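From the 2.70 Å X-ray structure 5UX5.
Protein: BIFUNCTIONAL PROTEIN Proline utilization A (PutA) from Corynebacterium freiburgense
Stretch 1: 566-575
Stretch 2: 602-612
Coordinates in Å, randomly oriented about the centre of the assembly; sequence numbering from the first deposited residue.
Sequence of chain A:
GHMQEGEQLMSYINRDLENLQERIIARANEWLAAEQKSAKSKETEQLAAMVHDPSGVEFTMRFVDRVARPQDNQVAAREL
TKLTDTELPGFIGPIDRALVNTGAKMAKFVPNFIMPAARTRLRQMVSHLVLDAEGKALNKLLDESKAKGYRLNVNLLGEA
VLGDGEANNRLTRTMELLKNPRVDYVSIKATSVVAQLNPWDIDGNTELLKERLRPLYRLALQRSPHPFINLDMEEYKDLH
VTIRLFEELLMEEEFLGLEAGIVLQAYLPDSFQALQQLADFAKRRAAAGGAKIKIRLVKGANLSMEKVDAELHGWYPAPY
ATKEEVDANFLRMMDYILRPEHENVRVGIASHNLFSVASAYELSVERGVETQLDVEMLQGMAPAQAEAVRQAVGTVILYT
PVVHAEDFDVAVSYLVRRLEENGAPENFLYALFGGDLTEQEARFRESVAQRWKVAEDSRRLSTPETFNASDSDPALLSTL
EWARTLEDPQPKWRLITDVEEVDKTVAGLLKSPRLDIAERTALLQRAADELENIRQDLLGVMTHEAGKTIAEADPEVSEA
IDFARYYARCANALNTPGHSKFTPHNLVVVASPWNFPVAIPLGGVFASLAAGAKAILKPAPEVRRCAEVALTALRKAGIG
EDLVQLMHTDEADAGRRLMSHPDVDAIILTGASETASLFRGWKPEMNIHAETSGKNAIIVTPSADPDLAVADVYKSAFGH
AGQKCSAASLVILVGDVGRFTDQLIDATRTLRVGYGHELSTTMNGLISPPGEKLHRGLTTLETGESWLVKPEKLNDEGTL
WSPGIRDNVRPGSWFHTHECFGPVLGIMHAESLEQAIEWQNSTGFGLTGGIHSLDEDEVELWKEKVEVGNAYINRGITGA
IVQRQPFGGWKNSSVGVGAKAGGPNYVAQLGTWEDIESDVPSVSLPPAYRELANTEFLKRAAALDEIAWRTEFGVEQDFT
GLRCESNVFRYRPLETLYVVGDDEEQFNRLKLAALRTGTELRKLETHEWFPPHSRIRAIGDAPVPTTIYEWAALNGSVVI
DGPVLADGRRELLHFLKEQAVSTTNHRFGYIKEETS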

# COMPACT_ATOMS: atom_id res chain seq x y z
N TYR A 566 17.86 -1.60 7.51
CA TYR A 566 17.76 -3.05 7.47
C TYR A 566 19.12 -3.69 7.21
O TYR A 566 19.53 -4.61 7.92
CB TYR A 566 16.76 -3.48 6.41
CG TYR A 566 16.52 -4.97 6.41
CD1 TYR A 566 15.85 -5.55 7.45
CD2 TYR A 566 16.94 -5.79 5.36
CE1 TYR A 566 15.60 -6.90 7.49
CE2 TYR A 566 16.68 -7.18 5.38
CZ TYR A 566 16.01 -7.72 6.46
OH TYR A 566 15.72 -9.07 6.56
N TYR A 567 19.84 -3.23 6.18
CA TYR A 567 21.12 -3.86 5.86
C TYR A 567 22.16 -3.56 6.92
O TYR A 567 23.10 -4.35 7.10
CB TYR A 567 21.64 -3.46 4.47
CG TYR A 567 20.77 -3.95 3.30
CD1 TYR A 567 20.08 -5.16 3.37
CD2 TYR A 567 20.61 -3.19 2.15
CE1 TYR A 567 19.28 -5.60 2.31
CE2 TYR A 567 19.82 -3.63 1.08
CZ TYR A 567 19.15 -4.83 1.17
OH TYR A 567 18.35 -5.27 0.12
N ALA A 568 22.01 -2.45 7.66
CA ALA A 568 22.84 -2.23 8.84
C ALA A 568 22.65 -3.34 9.87
O ALA A 568 23.62 -3.92 10.37
CB ALA A 568 22.55 -0.87 9.44
N ARG A 569 21.39 -3.65 10.21
CA ARG A 569 21.12 -4.75 11.13
C ARG A 569 21.67 -6.06 10.58
O ARG A 569 22.24 -6.86 11.33
CB ARG A 569 19.62 -4.89 11.40
CG ARG A 569 19.10 -4.27 12.69
CD ARG A 569 17.56 -4.40 12.78
NE ARG A 569 17.05 -5.60 12.09
CZ ARG A 569 15.79 -6.02 12.08
NH1 ARG A 569 14.83 -5.36 12.73
NH2 ARG A 569 15.48 -7.13 11.40
N CYS A 570 21.51 -6.30 9.27
CA CYS A 570 22.00 -7.54 8.68
C CYS A 570 23.50 -7.66 8.81
O CYS A 570 24.04 -8.76 9.01
CB CYS A 570 21.61 -7.63 7.21
SG CYS A 570 19.96 -8.08 6.97
N ALA A 571 24.21 -6.55 8.66
CA ALA A 571 25.65 -6.58 8.73
C ALA A 571 26.10 -7.08 10.10
O ALA A 571 27.03 -7.91 10.20
CB ALA A 571 26.21 -5.19 8.43
N ASN A 572 25.45 -6.63 11.16
CA ASN A 572 25.73 -7.20 12.47
C ASN A 572 25.39 -8.69 12.52
O ASN A 572 26.13 -9.47 13.12
CB ASN A 572 25.02 -6.40 13.56
CG ASN A 572 25.76 -5.12 13.85
OD1 ASN A 572 25.33 -4.03 13.51
ND2 ASN A 572 26.92 -5.25 14.47
N ALA A 573 24.32 -9.11 11.87
CA ALA A 573 24.02 -10.53 11.87
C ALA A 573 25.07 -11.39 11.14
O ALA A 573 25.02 -12.62 11.28
CB ALA A 573 22.63 -10.75 11.28
N LEU A 574 26.01 -10.80 10.39
CA LEU A 574 27.05 -11.62 9.74
C LEU A 574 27.99 -12.26 10.76
O LEU A 574 28.48 -13.38 10.54
CB LEU A 574 27.87 -10.77 8.77
CG LEU A 574 27.31 -10.30 7.44
CD1 LEU A 574 28.27 -9.27 6.86
CD2 LEU A 574 27.14 -11.49 6.49
N ASN A 575 28.30 -11.56 11.84
CA ASN A 575 29.23 -12.04 12.84
C ASN A 575 28.56 -12.89 13.90
O ASN A 575 29.20 -13.22 14.90
CB ASN A 575 29.96 -10.87 13.50
CG ASN A 575 30.91 -10.19 12.55
OD1 ASN A 575 31.52 -10.85 11.68
ND2 ASN A 575 31.03 -8.88 12.68
N LEU A 602 20.29 3.06 -4.40
CA LEU A 602 20.79 3.13 -3.03
C LEU A 602 20.75 1.77 -2.34
O LEU A 602 21.59 1.48 -1.49
CB LEU A 602 20.02 4.17 -2.22
CG LEU A 602 20.38 5.63 -2.50
CD1 LEU A 602 19.60 6.57 -1.58
CD2 LEU A 602 21.87 5.84 -2.35
N GLY A 603 19.78 0.92 -2.68
CA GLY A 603 19.68 -0.34 -1.98
C GLY A 603 20.88 -1.21 -2.23
O GLY A 603 21.41 -1.82 -1.31
N GLY A 604 21.34 -1.24 -3.47
CA GLY A 604 22.55 -1.99 -3.79
C GLY A 604 23.80 -1.41 -3.18
O GLY A 604 24.70 -2.14 -2.77
N VAL A 605 23.91 -0.08 -3.17
CA VAL A 605 25.03 0.58 -2.50
C VAL A 605 25.03 0.26 -1.00
O VAL A 605 26.05 -0.14 -0.43
CB VAL A 605 25.01 2.09 -2.81
CG1 VAL A 605 25.98 2.88 -1.93
CG2 VAL A 605 25.39 2.30 -4.26
N PHE A 606 23.88 0.40 -0.34
CA PHE A 606 23.83 0.08 1.09
C PHE A 606 24.17 -1.39 1.36
O PHE A 606 24.85 -1.71 2.35
CB PHE A 606 22.48 0.47 1.66
CG PHE A 606 22.25 1.96 1.73
CD1 PHE A 606 23.31 2.83 1.94
CD2 PHE A 606 20.98 2.49 1.55
CE1 PHE A 606 23.11 4.21 1.99
CE2 PHE A 606 20.78 3.87 1.59
CZ PHE A 606 21.84 4.72 1.81
N ALA A 607 23.71 -2.31 0.49
CA ALA A 607 23.98 -3.72 0.71
C ALA A 607 25.47 -4.04 0.59
O ALA A 607 26.01 -4.83 1.39
CB ALA A 607 23.17 -4.57 -0.27
N SER A 608 26.14 -3.42 -0.38
CA SER A 608 27.58 -3.59 -0.54
C SER A 608 28.33 -3.07 0.67
O SER A 608 29.25 -3.73 1.17
CB SER A 608 28.05 -2.87 -1.80
OG SER A 608 27.42 -3.35 -2.97
N LEU A 609 27.99 -1.85 1.11
CA LEU A 609 28.65 -1.28 2.28
C LEU A 609 28.44 -2.15 3.51
O LEU A 609 29.40 -2.47 4.22
CB LEU A 609 28.16 0.14 2.56
CG LEU A 609 28.47 1.28 1.60
CD1 LEU A 609 28.11 2.55 2.32
CD2 LEU A 609 29.94 1.30 1.24
N ALA A 610 27.20 -2.55 3.77
CA ALA A 610 26.93 -3.44 4.90
C ALA A 610 27.77 -4.73 4.83
O ALA A 610 28.23 -5.24 5.86
CB ALA A 610 25.45 -3.77 4.93
N ALA A 611 27.98 -5.27 3.63
CA ALA A 611 28.75 -6.50 3.53
C ALA A 611 30.22 -6.25 3.81
O ALA A 611 30.93 -7.16 4.24
CB ALA A 611 28.57 -7.12 2.15
N GLY A 612 30.70 -5.03 3.57
CA GLY A 612 32.11 -4.77 3.72
C GLY A 612 32.85 -4.36 2.47
O GLY A 612 34.08 -4.22 2.48

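What lies at the apolar centre of the contact? Ala610 does, its CB pointing toward the other helix between Tyr567 and Ala571. Ala610 CB lies 3.9 Å from Tyr567 CB and 3.9 Å from Ala571 CB, and it approaches the backbone atom Tyr567 O to 3.3 Å. A methyl group fills this space without holding the helices apart: the CA atoms of Ala571 and Ala610 are just 5.1 Å from each other, and the axes, running in similar directions at 24°, come within 8.7 Å.

How does a residue as large as Tyr567 fit into so close a packing? With chi1 at -66° (m), its ring slants across the second helix toward Gly603 and packs against Gly603, Phe606 and Ala607. Ala607 CB sits over one face, 4.1 Å from the ring centroid in a CH-pi contact, and is 3.7 Å from Tyr567 CE2. Phe606 adds an apolar contact, its CB 4.1 Å from Tyr567 CD2, although the end of its side chain leads away. Near the plane of the ring, at its edge, Gly603 O lies 3.4 Å from Tyr567 CE2; Gly603 has no side chain, and an ideal CB there would lie 4.5 Å from Tyr567 CE2.

What closes the contact at the other end? Leu574 reaches across with chi angles m and t, placing its CD1 4.2 Å from Ala610 O and 4.3 Å from Ala611 O. Just beyond, Gly612 ends the second helix in a Schellman motif; its phi of 117° suits glycine, since a CB would be jammed against the preceding carbonyl O.

Do polar groups tie the edge together? No hydrogen bond crosses between the stretches, so packing over 275 Å² of buried surface, both sides summed, joins them. Two of the carbonyls at the interface serve their own helices: Tyr567 O accepts from Ala571 N at 2.9 Å, and Gly603 O from Ala607 N at 3.0 Å. The Tyr567 hydroxyl is hydrogen-bonded elsewhere in the structure.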